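Long-range contacts in cephalosporin acylase (Bacillus halodurans, PDB 2NLZ), which is probably an amide-cleaving Ntn hydrolase of the gamma-glutamyltranspeptidase family, named a cephalosporin acylase, its true substrate not established: residues 19-24 with 522-527; 360-365 with 513-518; 25-30 with 534-539; 368-373 with 433-438. The protein carries 1 engineered substitution. One frame throughout, in Å; residues are numbered along the deposited sequence.

Interaction 1: 19-24 with 522-527; sequences VYAKNG and GVLAGG
The tight part of this contact is its buried backbone pairing. Residues 19-21 and 524-526 run antiparallel, and two hydrogen-bonded pairs flank the pair of Tyr20 and Ala525. In the Val19 and Gly526 pair, Gly526 N reaches Val19 O at 2.8 Å. The Ala21 and Leu524 pair is held by Leu524 N to Ala21 O at 2.8 Å and by Ala21 N to Leu524 O at 3.0 Å, the latter on a carbonyl lone pair. The buried Leu524 side chain lies on the same face as Ala21, with CD1 4.4 Å from Ala21 CB, and it also packs on Met25. The strand 19-21 thus extends, at its outer margin, a sheet of the Ntn-hydrolase sandwich through the strand 524-528. Tyr20, Lys22 and Val523, by contrast, are partly exposed. On the face opposite Leu524, Tyr20 CG lies anti to its carbonyl carbon (chi1 -76°). The ring turns one edge to Val523, whose CG2 sits in the ring plane 3.7 Å from Tyr20 CD1. Tyr20 CE1 is 3.9 Å from Ala525 CB. Beyond the strand, the Lys22 chain, bent at three torsions, rests its CD 3.9 Å from Val523 CA. Tyr20 and Lys22 also meet Pro157 and Pro154 of the second subunit.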
loop_
_atom_site.group_PDB
_atom_site.type_symbol
_atom_site.label_atom_id
_atom_site.label_comp_id
_atom_site.label_asym_id
_atom_site.label_seq_id
_atom_site.Cartn_x
_atom_site.Cartn_y
_atom_site.Cartn_z
ATOM N N VAL D 19 -22.548 -7.646 5.584
ATOM C CA VAL D 19 -23.540 -7.933 6.614
ATOM C C VAL D 19 -24.658 -8.811 6.030
ATOM O O VAL D 19 -25.161 -8.543 4.926
ATOM C CB VAL D 19 -24.091 -6.618 7.235
ATOM C CG1 VAL D 19 -25.383 -6.856 7.998
ATOM C CG2 VAL D 19 -23.019 -5.969 8.138
ATOM N N TYR D 20 -25.013 -9.870 6.766
ATOM C CA TYR D 20 -26.067 -10.802 6.343
ATOM C C TYR D 20 -27.330 -10.797 7.214
ATOM O O TYR D 20 -27.263 -10.695 8.444
ATOM C CB TYR D 20 -25.516 -12.229 6.219
ATOM C CG TYR D 20 -24.682 -12.445 4.979
ATOM C CD1 TYR D 20 -25.245 -12.972 3.826
ATOM C CD2 TYR D 20 -23.335 -12.101 4.959
ATOM C CE1 TYR D 20 -24.489 -13.161 2.688
ATOM C CE2 TYR D 20 -22.574 -12.284 3.830
ATOM C CZ TYR D 20 -23.157 -12.815 2.701
ATOM O OH TYR D 20 -22.398 -12.995 1.579
ATOM N N ALA D 21 -28.482 -10.914 6.559
ATOM C CA ALA D 21 -29.770 -10.972 7.251
ATOM C C ALA D 21 -30.807 -11.746 6.451
ATOM O O ALA D 21 -30.589 -12.094 5.289
ATOM C CB ALA D 21 -30.290 -9.573 7.557
ATOM N N LYS D 22 -31.941 -12.007 7.088
ATOM C CA LYS D 22 -33.032 -12.704 6.438
ATOM C C LYS D 22 -34.323 -11.924 6.575
ATOM O O LYS D 22 -35.021 -11.704 5.590
ATOM C CB LYS D 22 -33.204 -14.110 7.018
ATOM C CG LYS D 22 -32.382 -15.179 6.319
ATOM C CD LYS D 22 -32.897 -15.482 4.910
ATOM C CE LYS D 22 -34.242 -16.213 4.919
ATOM N NZ LYS D 22 -34.123 -17.620 5.389
ATOM N N ASN D 23 -34.633 -11.501 7.796
ATOM C CA ASN D 23 -35.935 -10.907 8.080
ATOM C C ASN D 23 -36.000 -9.391 7.920
ATOM O O ASN D 23 -37.089 -8.816 7.862
ATOM C CB ASN D 23 -36.432 -11.333 9.465
ATOM C CG ASN D 23 -36.871 -12.787 9.507
ATOM O OD1 ASN D 23 -36.822 -13.434 10.551
ATOM N ND2 ASN D 23 -37.305 -13.305 8.363
ATOM N N GLY D 24 -34.838 -8.749 7.834
ATOM C CA GLY D 24 -34.807 -7.304 7.675
ATOM C C GLY D 24 -33.421 -6.712 7.685
ATOM O O GLY D 24 -32.527 -7.207 8.368
ATOM N N GLY D 522 -32.979 -16.287 -0.590
ATOM C CA GLY D 522 -33.648 -15.181 0.088
ATOM C C GLY D 522 -32.763 -14.415 1.060
ATOM O O GLY D 522 -33.214 -13.459 1.693
ATOM N N VAL D 523 -31.499 -14.827 1.171
ATOM C CA VAL D 523 -30.555 -14.190 2.082
ATOM C C VAL D 523 -30.128 -12.783 1.605
ATOM O O VAL D 523 -29.820 -12.571 0.422
ATOM C CB VAL D 523 -29.345 -15.137 2.416
ATOM C CG1 VAL D 523 -28.442 -15.363 1.204
ATOM C CG2 VAL D 523 -28.547 -14.623 3.608
ATOM N N LEU D 524 -30.147 -11.826 2.534
ATOM C CA LEU D 524 -29.825 -10.432 2.247
ATOM C C LEU D 524 -28.369 -10.118 2.579
ATOM O O LEU D 524 -27.886 -10.425 3.664
ATOM C CB LEU D 524 -30.736 -9.494 3.045
ATOM C CG LEU D 524 -32.255 -9.643 2.936
ATOM C CD1 LEU D 524 -32.932 -8.872 4.071
ATOM C CD2 LEU D 524 -32.789 -9.188 1.585
ATOM N N ALA D 525 -27.683 -9.489 1.634
ATOM C CA ALA D 525 -26.282 -9.130 1.803
ATOM C C ALA D 525 -26.095 -7.628 1.642
ATOM O O ALA D 525 -26.424 -7.051 0.601
ATOM C CB ALA D 525 -25.415 -9.891 0.821
ATOM N N GLY D 526 -25.552 -7.003 2.679
ATOM C CA GLY D 526 -25.459 -5.561 2.720
ATOM C C GLY D 526 -24.065 -4.991 2.759
ATOM O O GLY D 526 -23.136 -5.581 3.330
ATOM N N GLY D 527 -23.942 -3.831 2.125
ATOM C CA GLY D 527 -22.731 -3.033 2.132
ATOM C C GLY D 527 -23.068 -1.596 2.501
ATOM O O GLY D 527 -24.121 -1.070 2.103
#

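Interaction 2: 360-365 with 513-518; sequences YLATAD and QIIWRD
Two strands running in nearly the same direction, 16° apart, face each other here from two layers of a sandwich. They meet by side-chain packing, and no hydrogen bond joins them. Tyr360 carries one end. Its CB points toward 513-518, and CG lies anti to the backbone N (chi1 -180°). This carries the ring alongside Gln513. Tyr360 CD2 lies 3.7 Å from Gln513 CG. Further out, Tyr360 CE2 brings a ring edge to within 3.4 Å of Gln513 O, near the ring plane. The tip, OH, is hydrogen-bonded to Ser372 OG. The Gln513 chain slides past the ring in the opposite direction, its amide plane 27° from the ring plane, and its NE2 bonds to Thr528 OG1. An alanine in place of Tyr360 removes the ring and its hydroxyl, and would probably leave Gln513 less well packed and the Ser372 hydroxyl short of one partner. At the centre Ile515 spans two small residues. Its CD1 is 3.3 Å from Ala362 O and 4.1 Å from Ala362 CB, while its CG2 meets Ala364 CB at 4.1 Å. Such packing of two sheets face to face fits the αββα core of Ntn hydrolases. The chemistry is mainly apolar, and the polar tips of Tyr360 and Gln513 are satisfied by other strands, so shape rather than bonding across the gap sets this contact.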
loop_
_atom_site.group_PDB
_atom_site.type_symbol
_atom_site.label_atom_id
_atom_site.label_comp_id
_atom_site.label_asym_id
_atom_site.label_seq_id
_atom_site.Cartn_x
_atom_site.Cartn_y
_atom_site.Cartn_z
ATOM N N TYR D 360 -28.891 8.928 1.302
ATOM C CA TYR D 360 -29.370 7.698 0.685
ATOM C C TYR D 360 -29.560 6.606 1.729
ATOM O O TYR D 360 -28.920 6.606 2.784
ATOM C CB TYR D 360 -28.487 7.223 -0.491
ATOM C CG TYR D 360 -29.029 5.949 -1.093
ATOM C CD1 TYR D 360 -30.186 5.973 -1.855
ATOM C CD2 TYR D 360 -28.433 4.716 -0.842
ATOM C CE1 TYR D 360 -30.734 4.808 -2.370
ATOM C CE2 TYR D 360 -28.971 3.546 -1.353
ATOM C CZ TYR D 360 -30.124 3.602 -2.118
ATOM O OH TYR D 360 -30.679 2.457 -2.637
ATOM N N LEU D 361 -30.445 5.671 1.412
ATOM C CA LEU D 361 -31.024 4.771 2.382
ATOM C C LEU D 361 -31.493 3.543 1.611
ATOM O O LEU D 361 -32.021 3.671 0.493
ATOM C CB LEU D 361 -32.203 5.508 3.020
ATOM C CG LEU D 361 -33.299 5.014 3.942
ATOM C CD1 LEU D 361 -34.101 6.242 4.248
ATOM C CD2 LEU D 361 -34.181 3.950 3.307
ATOM N N ALA D 362 -31.304 2.358 2.187
ATOM C CA ALA D 362 -31.844 1.154 1.576
ATOM C C ALA D 362 -32.381 0.219 2.628
ATOM O O ALA D 362 -31.740 -0.008 3.655
ATOM C CB ALA D 362 -30.803 0.456 0.731
ATOM N N THR D 363 -33.574 -0.311 2.368
ATOM C CA THR D 363 -34.227 -1.245 3.275
ATOM C C THR D 363 -34.783 -2.472 2.544
ATOM O O THR D 363 -35.204 -2.400 1.381
ATOM C CB THR D 363 -35.378 -0.578 4.009
ATOM O OG1 THR D 363 -36.182 0.117 3.056
ATOM C CG2 THR D 363 -34.873 0.427 5.034
ATOM N N ALA D 364 -34.778 -3.598 3.245
ATOM C CA ALA D 364 -35.376 -4.832 2.747
ATOM C C ALA D 364 -35.911 -5.657 3.925
ATOM O O ALA D 364 -35.386 -5.567 5.049
ATOM C CB ALA D 364 -34.363 -5.629 1.951
ATOM N N ASP D 365 -36.954 -6.446 3.674
ATOM C CA ASP D 365 -37.500 -7.330 4.708
ATOM C C ASP D 365 -37.588 -8.796 4.294
ATOM O O ASP D 365 -37.198 -9.166 3.181
ATOM C CB ASP D 365 -38.853 -6.814 5.230
ATOM C CG ASP D 365 -39.945 -6.778 4.158
ATOM O OD1 ASP D 365 -39.908 -7.592 3.213
ATOM O OD2 ASP D 365 -40.869 -5.942 4.283
ATOM N N GLN D 513 -24.984 2.925 -0.454
ATOM C CA GLN D 513 -25.494 1.775 0.289
ATOM C C GLN D 513 -26.045 0.763 -0.707
ATOM O O GLN D 513 -26.613 1.127 -1.743
ATOM C CB GLN D 513 -26.592 2.153 1.289
ATOM C CG GLN D 513 -26.442 3.507 1.985
ATOM C CD GLN D 513 -25.448 3.477 3.115
ATOM O OE1 GLN D 513 -24.791 4.485 3.402
ATOM N NE2 GLN D 513 -25.328 2.321 3.769
ATOM N N ILE D 514 -25.865 -0.513 -0.383
ATOM C CA ILE D 514 -26.321 -1.599 -1.221
ATOM C C ILE D 514 -26.904 -2.684 -0.321
ATOM O O ILE D 514 -26.328 -3.024 0.708
ATOM C CB ILE D 514 -25.153 -2.185 -2.075
ATOM C CG1 ILE D 514 -24.746 -1.214 -3.195
ATOM C CG2 ILE D 514 -25.528 -3.526 -2.687
ATOM C CD1 ILE D 514 -23.417 -1.552 -3.880
ATOM N N ILE D 515 -28.074 -3.186 -0.708
ATOM C CA ILE D 515 -28.595 -4.450 -0.194
ATOM C C ILE D 515 -28.926 -5.349 -1.392
ATOM O O ILE D 515 -29.744 -4.969 -2.231
ATOM C CB ILE D 515 -29.862 -4.265 0.682
ATOM C CG1 ILE D 515 -29.570 -3.399 1.900
ATOM C CG2 ILE D 515 -30.351 -5.595 1.185
ATOM C CD1 ILE D 515 -30.794 -3.081 2.724
ATOM N N TRP D 516 -28.286 -6.516 -1.483
ATOM C CA TRP D 516 -28.658 -7.508 -2.493
ATOM C C TRP D 516 -29.383 -8.706 -1.887
ATOM O O TRP D 516 -28.968 -9.254 -0.866
ATOM C CB TRP D 516 -27.466 -8.027 -3.327
ATOM C CG TRP D 516 -26.643 -7.029 -4.137
ATOM C CD1 TRP D 516 -25.300 -7.086 -4.338
ATOM C CD2 TRP D 516 -27.105 -5.866 -4.853
ATOM N NE1 TRP D 516 -24.881 -6.031 -5.109
ATOM C CE2 TRP D 516 -25.966 -5.266 -5.446
ATOM C CE3 TRP D 516 -28.362 -5.273 -5.049
ATOM C CZ2 TRP D 516 -26.042 -4.092 -6.223
ATOM C CZ3 TRP D 516 -28.443 -4.096 -5.825
ATOM C CH2 TRP D 516 -27.288 -3.525 -6.402
ATOM N N ARG D 517 -30.472 -9.108 -2.533
ATOM C CA ARG D 517 -31.188 -10.308 -2.153
ATOM C C ARG D 517 -30.936 -11.423 -3.156
ATOM O O ARG D 517 -31.172 -11.255 -4.355
ATOM C CB ARG D 517 -32.685 -10.049 -2.083
ATOM C CG ARG D 517 -33.479 -11.342 -2.113
ATOM C CD ARG D 517 -34.911 -11.179 -2.585
ATOM N NE ARG D 517 -35.754 -11.282 -1.418
ATOM C CZ ARG D 517 -36.483 -12.327 -1.048
ATOM N NH1 ARG D 517 -37.145 -12.226 0.093
ATOM N NH2 ARG D 517 -36.580 -13.431 -1.786
ATOM N N ASP D 518 -30.457 -12.559 -2.651
ATOM C CA ASP D 518 -30.331 -13.780 -3.442
ATOM C C ASP D 518 -31.732 -14.308 -3.767
ATOM O O ASP D 518 -32.504 -14.591 -2.854
ATOM C CB ASP D 518 -29.540 -14.819 -2.649
ATOM C CG ASP D 518 -29.100 -15.993 -3.496
ATOM O OD1 ASP D 518 -27.875 -16.169 -3.650
ATOM O OD2 ASP D 518 -29.970 -16.745 -3.992
#

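Interaction 3: 25-30 with 534-539; sequences MVATSQ and GQVAAW
Met25 has CG anti to the backbone N (chi1 -171°) and SD extended beyond it (chi2 176°), then bends at chi3. Val536 has CG1 anti to its own backbone N. These torsions make the two chains cross obliquely on one face of the paired strands. Val536 CG1 lies 3.7 Å from Met25 SD. The same methyl touches Ala27 CB, also at 3.7 Å, so Val536 is set between Met25 and Ala27. Beneath the side chains the strands 25-28 and 535-538 run antiparallel. Val26 and Ala537 form one hydrogen-bonded pair, with Ala537 N to Val26 O at 2.8 Å. Thr28 and Gln535 form the other, and Gln535 N approaches Thr28 O at 3.0 Å, nearly along the C=O axis. Gly534 lies close against Thr28 and Ser29, where a CB would run into Thr28 O. Its backbone angles also suit glycine. Past the strand, Ser29 OG bonds to Glu62, and Gln30 takes the N-cap position of the helix 31-42. The pairing adds 535-538, an outermost strand within this chain, to one sheet of the sandwich, and Gln535 packs there on Val536 of the second subunit. On the other side the backbone of 25-28 is hydrogen-bonded to Ala362 and Ala364. The Val26 face lies under the helices 31-42 and 47-61, and the Met25 face packs on Val19 and Leu524.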
loop_
_atom_site.group_PDB
_atom_site.type_symbol
_atom_site.label_atom_id
_atom_site.label_comp_id
_atom_site.label_asym_id
_atom_site.label_seq_id
_atom_site.Cartn_x
_atom_site.Cartn_y
_atom_site.Cartn_z
ATOM N N MET D 25 -33.257 -5.642 6.914
ATOM C CA MET D 25 -31.980 -4.959 6.800
ATOM C C MET D 25 -32.177 -3.489 6.471
ATOM O O MET D 25 -32.998 -3.131 5.622
ATOM C CB MET D 25 -31.114 -5.618 5.728
ATOM C CG MET D 25 -29.678 -5.104 5.684
ATOM S SD MET D 25 -28.668 -5.986 4.484
ATOM C CE MET D 25 -28.232 -7.444 5.410
ATOM N N VAL D 26 -31.430 -2.640 7.167
ATOM C CA VAL D 26 -31.456 -1.213 6.906
ATOM C C VAL D 26 -30.024 -0.757 6.708
ATOM O O VAL D 26 -29.138 -1.138 7.480
ATOM C CB VAL D 26 -32.116 -0.439 8.062
ATOM C CG1 VAL D 26 -32.099 1.042 7.790
ATOM C CG2 VAL D 26 -33.528 -0.897 8.239
ATOM N N ALA D 27 -29.804 0.029 5.657
ATOM C CA ALA D 27 -28.488 0.526 5.319
ATOM C C ALA D 27 -28.556 2.014 4.989
ATOM O O ALA D 27 -29.194 2.432 4.012
ATOM C CB ALA D 27 -27.893 -0.268 4.167
ATOM N N THR D 28 -27.900 2.811 5.821
ATOM C CA THR D 28 -27.905 4.254 5.652
ATOM C C THR D 28 -26.685 4.931 6.296
ATOM O O THR D 28 -25.865 4.281 6.963
ATOM C CB THR D 28 -29.212 4.885 6.189
ATOM O OG1 THR D 28 -29.283 6.262 5.785
ATOM C CG2 THR D 28 -29.287 4.757 7.721
ATOM N N SER D 29 -26.608 6.248 6.102
ATOM C CA SER D 29 -25.462 7.042 6.485
ATOM C C SER D 29 -25.470 7.528 7.928
ATOM O O SER D 29 -24.584 8.285 8.322
ATOM C CB SER D 29 -25.361 8.243 5.557
ATOM O OG SER D 29 -26.492 9.072 5.702
ATOM N N GLN D 30 -26.451 7.124 8.724
ATOM C CA GLN D 30 -26.438 7.516 10.132
ATOM C C GLN D 30 -26.898 6.354 10.985
ATOM O O GLN D 30 -28.029 5.917 10.828
ATOM C CB GLN D 30 -27.345 8.722 10.348
ATOM C CG GLN D 30 -26.830 9.702 11.380
ATOM C CD GLN D 30 -25.507 10.340 10.979
ATOM O OE1 GLN D 30 -24.597 10.472 11.802
ATOM N NE2 GLN D 30 -25.392 10.739 9.710
ATOM N N GLY D 534 -21.900 5.377 9.427
ATOM C CA GLY D 534 -23.034 4.697 8.812
ATOM C C GLY D 534 -23.067 3.223 9.153
ATOM O O GLY D 534 -22.157 2.698 9.817
ATOM N N GLN D 535 -24.105 2.539 8.692
ATOM C CA GLN D 535 -24.304 1.187 9.148
ATOM C C GLN D 535 -25.186 0.422 8.201
ATOM O O GLN D 535 -26.131 0.988 7.649
ATOM C CB GLN D 535 -24.963 1.226 10.523
ATOM C CG GLN D 535 -24.692 0.031 11.385
ATOM C CD GLN D 535 -25.355 0.152 12.741
ATOM O OE1 GLN D 535 -26.551 0.413 12.838
ATOM N NE2 GLN D 535 -24.574 -0.036 13.797
ATOM N N VAL D 536 -24.855 -0.856 8.001
ATOM C CA VAL D 536 -25.831 -1.844 7.544
ATOM C C VAL D 536 -26.182 -2.652 8.770
ATOM O O VAL D 536 -25.288 -3.189 9.436
ATOM C CB VAL D 536 -25.291 -2.862 6.530
ATOM C CG1 VAL D 536 -26.415 -3.341 5.656
ATOM C CG2 VAL D 536 -24.209 -2.294 5.698
ATOM N N ALA D 537 -27.465 -2.762 9.076
ATOM C CA ALA D 537 -27.848 -3.532 10.238
ATOM C C ALA D 537 -28.877 -4.580 9.893
ATOM O O ALA D 537 -29.718 -4.380 9.018
ATOM C CB ALA D 537 -28.343 -2.617 11.344
ATOM N N ALA D 538 -28.792 -5.698 10.604
ATOM C CA ALA D 538 -29.735 -6.805 10.478
ATOM C C ALA D 538 -30.870 -6.753 11.505
ATOM O O ALA D 538 -30.718 -6.195 12.590
ATOM C CB ALA D 538 -28.985 -8.116 10.623
ATOM N N TRP D 539 -32.006 -7.347 11.153
ATOM C CA TRP D 539 -33.057 -7.656 12.123
ATOM C C TRP D 539 -33.622 -9.051 11.875
ATOM O O TRP D 539 -33.912 -9.399 10.735
ATOM C CB TRP D 539 -34.179 -6.627 12.069
ATOM C CG TRP D 539 -35.343 -7.002 12.926
ATOM C CD1 TRP D 539 -35.397 -6.997 14.290
ATOM C CD2 TRP D 539 -36.620 -7.453 12.475
ATOM N NE1 TRP D 539 -36.635 -7.412 14.717
ATOM C CE2 TRP D 539 -37.406 -7.694 13.621
ATOM C CE3 TRP D 539 -37.180 -7.673 11.210
ATOM C CZ2 TRP D 539 -38.722 -8.138 13.541
ATOM C CZ3 TRP D 539 -38.486 -8.119 11.133
ATOM C CH2 TRP D 539 -39.242 -8.351 12.293
#

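Interaction 4: 368-373 with 433-438; sequences GNMVSF and IGPFGV
Met370, Ser372 and Pro435 form the first shell. Met370 crosses the proline at about a right angle, with SD 4.1 Å from Pro435 CD. Its methyl goes further: Met370 CE lies 3.6 Å from the CA of Gly434, which carries no side chain. The proline ring meets the backbone of the other strand, Pro435 CB coming 3.4 Å from Val371 O. Ser372 CB packs on the same carbon, 3.6 Å from Pro435 CB. Torsions put the thioether there. Met370 CG is anti to its carbonyl carbon (chi1 -61°), and bends at chi2 and chi3 turn the tip along the 433-435 backbone. Gly434 belongs to a classic beta bulge in which it and Ile433 both face Leu426. Its backbone angles suit glycine, and a CB would also clash with Pro435 CD. Further out, Phe425 touches both Met370 and Pro435, while Ala364 and Arg517 also touch Met370. Ser372 OG is hydrogen-bonded to Gly424 O, with Tyr360 as its second partner. An alanine replacing Met370 takes away the thioether, and would probably loosen the packing around Gly434 and Pro435. The two strands run 12° apart in direction and belong to opposing layers of the sandwich, consistent with the Ntn-hydrolase core. No hydrogen bond crosses between them. Pro435 has no N-H to give, and the buried hydroxyl of Ser372 finds its partners on other strands, so the layers are joined here by dispersion and fit.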
loop_
_atom_site.group_PDB
_atom_site.type_symbol
_atom_site.label_atom_id
_atom_site.label_comp_id
_atom_site.label_asym_id
_atom_site.label_seq_id
_atom_site.Cartn_x
_atom_site.Cartn_y
_atom_site.Cartn_z
ATOM N N GLY D 368 -40.057 -10.112 1.159
ATOM C CA GLY D 368 -39.715 -9.751 -0.217
ATOM C C GLY D 368 -39.957 -8.304 -0.603
ATOM O O GLY D 368 -39.963 -7.978 -1.787
ATOM N N ASN D 369 -40.166 -7.438 0.386
ATOM C CA ASN D 369 -40.239 -6.000 0.136
ATOM C C ASN D 369 -38.867 -5.335 0.251
ATOM O O ASN D 369 -38.060 -5.707 1.111
ATOM C CB ASN D 369 -41.245 -5.334 1.057
ATOM C CG ASN D 369 -42.596 -5.997 1.003
ATOM O OD1 ASN D 369 -43.174 -6.166 -0.069
ATOM N ND2 ASN D 369 -43.110 -6.384 2.163
ATOM N N MET D 370 -38.604 -4.383 -0.647
ATOM C CA MET D 370 -37.301 -3.721 -0.753
ATOM C C MET D 370 -37.491 -2.284 -1.213
ATOM O O MET D 370 -38.333 -2.023 -2.094
ATOM C CB MET D 370 -36.398 -4.452 -1.757
ATOM C CG MET D 370 -36.092 -5.891 -1.376
ATOM S SD MET D 370 -34.494 -6.513 -1.896
ATOM C CE MET D 370 -34.898 -6.982 -3.561
ATOM N N VAL D 371 -36.733 -1.349 -0.631
ATOM C CA VAL D 371 -36.815 0.046 -1.084
ATOM C C VAL D 371 -35.484 0.779 -1.222
ATOM O O VAL D 371 -34.596 0.663 -0.382
ATOM C CB VAL D 371 -37.887 0.898 -0.304
ATOM C CG1 VAL D 371 -38.210 0.293 1.043
ATOM C CG2 VAL D 371 -37.484 2.386 -0.183
ATOM N N SER D 372 -35.371 1.508 -2.326
ATOM C CA SER D 372 -34.327 2.485 -2.565
ATOM C C SER D 372 -34.930 3.865 -2.317
ATOM O O SER D 372 -35.815 4.288 -3.052
ATOM C CB SER D 372 -33.884 2.382 -4.022
ATOM O OG SER D 372 -32.745 3.174 -4.308
ATOM N N PHE D 373 -34.466 4.555 -1.276
ATOM C CA PHE D 373 -35.022 5.855 -0.900
ATOM C C PHE D 373 -33.935 6.885 -0.811
ATOM O O PHE D 373 -32.870 6.613 -0.269
ATOM C CB PHE D 373 -35.720 5.791 0.465
ATOM C CG PHE D 373 -36.537 7.009 0.785
ATOM C CD1 PHE D 373 -37.886 7.065 0.445
ATOM C CD2 PHE D 373 -35.962 8.111 1.419
ATOM C CE1 PHE D 373 -38.648 8.198 0.733
ATOM C CE2 PHE D 373 -36.717 9.252 1.707
ATOM C CZ PHE D 373 -38.061 9.293 1.375
ATOM N N ILE D 433 -33.241 -8.068 -7.172
ATOM C CA ILE D 433 -31.991 -8.301 -6.465
ATOM C C ILE D 433 -31.693 -7.186 -5.446
ATOM O O ILE D 433 -31.112 -7.457 -4.399
ATOM C CB ILE D 433 -30.798 -8.749 -7.372
ATOM C CG1 ILE D 433 -30.034 -7.568 -7.926
ATOM C CG2 ILE D 433 -31.249 -9.710 -8.503
ATOM C CD1 ILE D 433 -28.683 -7.997 -8.398
ATOM N N GLY D 434 -32.131 -5.959 -5.711
ATOM C CA GLY D 434 -32.097 -4.958 -4.642
ATOM C C GLY D 434 -31.936 -3.471 -4.913
ATOM O O GLY D 434 -31.778 -3.026 -6.063
ATOM N N PRO D 435 -31.998 -2.679 -3.831
ATOM C CA PRO D 435 -31.803 -1.238 -3.907
ATOM C C PRO D 435 -30.329 -0.841 -3.781
ATOM O O PRO D 435 -29.557 -1.489 -3.058
ATOM C CB PRO D 435 -32.605 -0.725 -2.717
ATOM C CG PRO D 435 -32.531 -1.843 -1.711
ATOM C CD PRO D 435 -32.296 -3.127 -2.461
ATOM N N PHE D 436 -29.958 0.209 -4.507
ATOM C CA PHE D 436 -28.625 0.777 -4.421
ATOM C C PHE D 436 -28.727 2.270 -4.696
ATOM O O PHE D 436 -29.713 2.732 -5.279
ATOM C CB PHE D 436 -27.673 0.107 -5.420
ATOM C CG PHE D 436 -27.957 0.447 -6.858
ATOM C CD1 PHE D 436 -28.835 -0.314 -7.592
ATOM C CD2 PHE D 436 -27.331 1.525 -7.476
ATOM C CE1 PHE D 436 -29.095 -0.013 -8.898
ATOM C CE2 PHE D 436 -27.592 1.836 -8.786
ATOM C CZ PHE D 436 -28.473 1.063 -9.501
ATOM N N GLY D 437 -27.717 3.017 -4.262
ATOM C CA GLY D 437 -27.608 4.434 -4.585
ATOM C C GLY D 437 -26.250 4.950 -4.181
ATOM O O GLY D 437 -25.652 4.452 -3.222
ATOM N N VAL D 438 -25.737 5.921 -4.933
ATOM C CA VAL D 438 -24.555 6.657 -4.504
ATOM C C VAL D 438 -24.784 8.167 -4.526
ATOM O O VAL D 438 -24.605 8.821 -5.553
ATOM C CB VAL D 438 -23.290 6.302 -5.295
ATOM C CG1 VAL D 438 -22.068 6.976 -4.660
ATOM C CG2 VAL D 438 -23.088 4.813 -5.323
#

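How the interactions relate
All four contacts are buried; interaction 4 is the most central and interaction 1 the most peripheral. Interactions 1 and 3 are strand pairings at sheet margins, built on backbone hydrogen bonds. Interactions 2 and 4 join opposing layers by side chains packing on side chains and backbone, with no hydrogen bond across. Their centres are about 5 Å apart. The contacts share elements. Strand 512-517 pairs with 524-528, linking interaction 2 to 1, and 359-365 pairs with 24-28, linking 2 to 3. Interaction 2 also borders 4 on both layers, as Thr363 O to Val371 N and Arg517 N to Ile433 O are probable hydrogen bonds. Interactions 1 and 3 use consecutive strands at each chain end.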